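Local coordinates for protein glucose-1-phosphate uridylyltransferase (Sphingomonas elodea, PDB 2UX8) that probably catalyses the transfer of a uridylyl group from UTP to glucose 1-phosphate, giving UDP-glucose and diphosphate, at residues K16-V21 with Q62-T67. Residues are numbered along the deposited sequence; the frame is centred on the assembly and turned at random.
Sequences KAVFPV and QMIFVT
Strands 16-21 and 62-67 are parallel neighbours in the central sheet, with F19 set beside F65 and M63 on the sheet face that helix 47-57 covers. Five backbone hydrogen bonds zip them together: A17 N to Q62 O, I64 N to A17 O (2.9 Å), F19 N to I64 O (3.0 Å), V66 N to F19 O and V21 N to V66 O. With CG anti to its own carbonyl carbon (chi1 -55°), the F19 ring turns one face to F65 and an edge to M63. F65 CE1 sits over that face, near the rim, 3.7 Å from F19 CD1, the ring planes inclined at 57°. M63, bent along its chain, brings SD to the ring's edge, 4.8 Å from the F19 centroid, a Met-aromatic contact. V52 of helix 47-57 touches both F19 and M63. An alanine at F19 would probably open a gap beside M63 and F65, next to V52, leaving the methionine thioether without its aromatic partner. On the other face, V18 CG1 meets V66 CG1 at 3.7 Å, and V18 CG2 lies 4.0 Å from I64 CG1. K16 runs extended alongside Q62, K16 CG to Q62 CB 3.6 Å, and its NZ goes on to the carbonyl of I129 and a salt bridge with E133. The 40 residues between the strands contain helix 47-57, making this a beta-alpha-beta crossover, as expected of the Rossmann-like GT-A nucleotidyltransferase fold.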
ATOM      1  N   LYS C  16      18.991  19.237  -9.420  1.00 44.45           N
ATOM      2  CA  LYS C  16      17.793  18.936  -8.649  1.00 42.36           C
ATOM      3  C   LYS C  16      16.494  19.623  -9.004  1.00 41.12           C
ATOM      4  O   LYS C  16      16.449  20.809  -9.325  1.00 40.84           O
ATOM      5  CB  LYS C  16      18.075  19.146  -7.161  1.00 40.12           C
ATOM      6  CG  LYS C  16      19.199  18.282  -6.635  1.00 40.46           C
ATOM      7  CD  LYS C  16      19.466  18.517  -5.163  1.00 40.94           C
ATOM      8  CE  LYS C  16      20.539  17.558  -4.666  1.00 42.51           C
ATOM      9  NZ  LYS C  16      21.237  18.079  -3.464  1.00 43.43           N
ATOM     10  N   ALA C  17      15.429  18.838  -8.918  1.00 36.49           N
ATOM     11  CA  ALA C  17      14.080  19.296  -9.204  1.00 34.95           C
ATOM     12  C   ALA C  17      13.126  18.797  -8.123  1.00 34.53           C
ATOM     13  O   ALA C  17      13.242  17.664  -7.639  1.00 33.83           O
ATOM     14  CB  ALA C  17      13.638  18.788 -10.562  1.00 21.63           C
ATOM     15  N   VAL C  18      12.182  19.652  -7.742  1.00 29.36           N
ATOM     16  CA  VAL C  18      11.203  19.307  -6.722  1.00 28.67           C
ATOM     17  C   VAL C  18       9.831  19.197  -7.351  1.00 28.51           C
ATOM     18  O   VAL C  18       9.398  20.097  -8.062  1.00 28.62           O
ATOM     19  CB  VAL C  18      11.162  20.366  -5.614  1.00 39.86           C
ATOM     20  CG1 VAL C  18      10.044  20.056  -4.630  1.00 39.97           C
ATOM     21  CG2 VAL C  18      12.493  20.402  -4.905  1.00 38.64           C
ATOM     22  N   PHE C  19       9.146  18.087  -7.085  1.00 34.80           N
ATOM     23  CA  PHE C  19       7.817  17.858  -7.653  1.00 34.80           C
ATOM     24  C   PHE C  19       6.747  17.791  -6.585  1.00 35.67           C
ATOM     25  O   PHE C  19       6.672  16.816  -5.847  1.00 36.22           O
ATOM     26  CB  PHE C  19       7.782  16.547  -8.433  1.00 30.32           C
ATOM     27  CG  PHE C  19       8.822  16.441  -9.514  1.00 29.10           C
ATOM     28  CD1 PHE C  19      10.166  16.267  -9.201  1.00 30.86           C
ATOM     29  CD2 PHE C  19       8.451  16.488 -10.847  1.00 28.52           C
ATOM     30  CE1 PHE C  19      11.118  16.133 -10.207  1.00 30.82           C
ATOM     31  CE2 PHE C  19       9.397  16.357 -11.862  1.00 28.31           C
ATOM     32  CZ  PHE C  19      10.731  16.178 -11.543  1.00 29.16           C
ATOM     33  N   PRO C  20       5.905  18.829  -6.479  1.00 35.33           N
ATOM     34  CA  PRO C  20       4.840  18.818  -5.463  1.00 35.46           C
ATOM     35  C   PRO C  20       3.766  17.847  -5.935  1.00 35.55           C
ATOM     36  O   PRO C  20       3.039  18.146  -6.868  1.00 35.19           O
ATOM     37  CB  PRO C  20       4.332  20.269  -5.461  1.00 31.33           C
ATOM     38  CG  PRO C  20       5.495  21.063  -6.019  1.00 31.42           C
ATOM     39  CD  PRO C  20       6.006  20.150  -7.123  1.00 30.84           C
ATOM     40  N   VAL C  21       3.674  16.684  -5.306  1.00 39.75           N
ATOM     41  CA  VAL C  21       2.686  15.685  -5.702  1.00 41.01           C
ATOM     42  C   VAL C  21       1.840  15.205  -4.525  1.00 43.36           C
ATOM     43  O   VAL C  21       1.583  14.016  -4.393  1.00 43.95           O
ATOM     44  CB  VAL C  21       3.373  14.438  -6.334  1.00 23.16           C
ATOM     45  CG1 VAL C  21       3.988  14.796  -7.679  1.00 21.58           C
ATOM     46  CG2 VAL C  21       4.440  13.893  -5.389  1.00 20.49           C
ATOM     47  N   GLN C  62      18.448  14.625 -10.024  1.00 43.51           N
ATOM     48  CA  GLN C  62      17.925  14.246  -8.719  1.00 42.87           C
ATOM     49  C   GLN C  62      16.490  14.752  -8.579  1.00 41.57           C
ATOM     50  O   GLN C  62      16.250  15.945  -8.379  1.00 42.02           O
ATOM     51  CB  GLN C  62      18.819  14.811  -7.600  1.00 79.55           C
ATOM     52  CG  GLN C  62      18.272  14.657  -6.172  1.00 84.12           C
ATOM     53  CD  GLN C  62      18.390  13.247  -5.622  1.00 89.28           C
ATOM     54  OE1 GLN C  62      19.492  12.749  -5.391  1.00 92.00           O
ATOM     55  NE2 GLN C  62      17.250  12.597  -5.408  1.00 90.81           N
ATOM     56  N   MET C  63      15.537  13.837  -8.717  1.00 33.04           N
ATOM     57  CA  MET C  63      14.126  14.176  -8.581  1.00 31.82           C
ATOM     58  C   MET C  63      13.734  13.993  -7.124  1.00 31.35           C
ATOM     59  O   MET C  63      14.015  12.950  -6.527  1.00 31.21           O
ATOM     60  CB  MET C  63      13.263  13.241  -9.415  1.00 40.10           C
ATOM     61  CG  MET C  63      13.824  12.959 -10.761  1.00 39.72           C
ATOM     62  SD  MET C  63      14.053  14.480 -11.652  1.00 38.30           S
ATOM     63  CE  MET C  63      13.158  14.130 -13.053  1.00 38.73           C
ATOM     64  N   ILE C  64      13.112  14.999  -6.528  1.00 32.13           N
ATOM     65  CA  ILE C  64      12.683  14.837  -5.153  1.00 31.29           C
ATOM     66  C   ILE C  64      11.190  15.111  -5.101  1.00 30.31           C
ATOM     67  O   ILE C  64      10.724  16.217  -5.354  1.00 30.36           O
ATOM     68  CB  ILE C  64      13.537  15.703  -4.154  1.00 49.04           C
ATOM     69  CG1 ILE C  64      12.660  16.673  -3.386  1.00 50.47           C
ATOM     70  CG2 ILE C  64      14.670  16.409  -4.874  1.00 49.49           C
ATOM     71  CD1 ILE C  64      12.268  16.158  -2.030  1.00 52.87           C
ATOM     72  N   PHE C  65      10.444  14.041  -4.840  1.00 35.37           N
ATOM     73  CA  PHE C  65       8.982  14.071  -4.755  1.00 34.82           C
ATOM     74  C   PHE C  65       8.524  14.359  -3.339  1.00 34.93           C
ATOM     75  O   PHE C  65       8.938  13.678  -2.405  1.00 34.39           O
ATOM     76  CB  PHE C  65       8.367  12.710  -5.132  1.00 30.46           C
ATOM     77  CG  PHE C  65       8.430  12.365  -6.592  1.00 30.89           C
ATOM     78  CD1 PHE C  65       9.284  13.033  -7.464  1.00 30.38           C
ATOM     79  CD2 PHE C  65       7.658  11.320  -7.091  1.00 30.52           C
ATOM     80  CE1 PHE C  65       9.368  12.658  -8.803  1.00 25.71           C
ATOM     81  CE2 PHE C  65       7.746  10.942  -8.439  1.00 27.57           C
ATOM     82  CZ  PHE C  65       8.601  11.614  -9.286  1.00 26.32           C
ATOM     83  N   VAL C  66       7.677  15.366  -3.171  1.00 26.69           N
ATOM     84  CA  VAL C  66       7.127  15.647  -1.852  1.00 27.68           C
ATOM     85  C   VAL C  66       5.676  15.164  -1.978  1.00 28.92           C
ATOM     86  O   VAL C  66       4.835  15.821  -2.593  1.00 29.20           O
ATOM     87  CB  VAL C  66       7.274  17.160  -1.476  1.00 25.65           C
ATOM     88  CG1 VAL C  66       7.657  17.943  -2.668  1.00 26.40           C
ATOM     89  CG2 VAL C  66       6.009  17.693  -0.843  1.00 24.30           C
ATOM     90  N   THR C  67       5.427  13.974  -1.423  1.00 34.77           N
ATOM     91  CA  THR C  67       4.130  13.299  -1.497  1.00 36.52           C
ATOM     92  C   THR C  67       3.145  13.406  -0.357  1.00 37.21           C
ATOM     93  O   THR C  67       3.400  13.998   0.690  1.00 36.80           O
ATOM     94  CB  THR C  67       4.297  11.796  -1.719  1.00 46.51           C
ATOM     95  OG1 THR C  67       5.474  11.353  -1.039  1.00 49.54           O
ATOM     96  CG2 THR C  67       4.381  11.467  -3.185  1.00 48.04           C
TER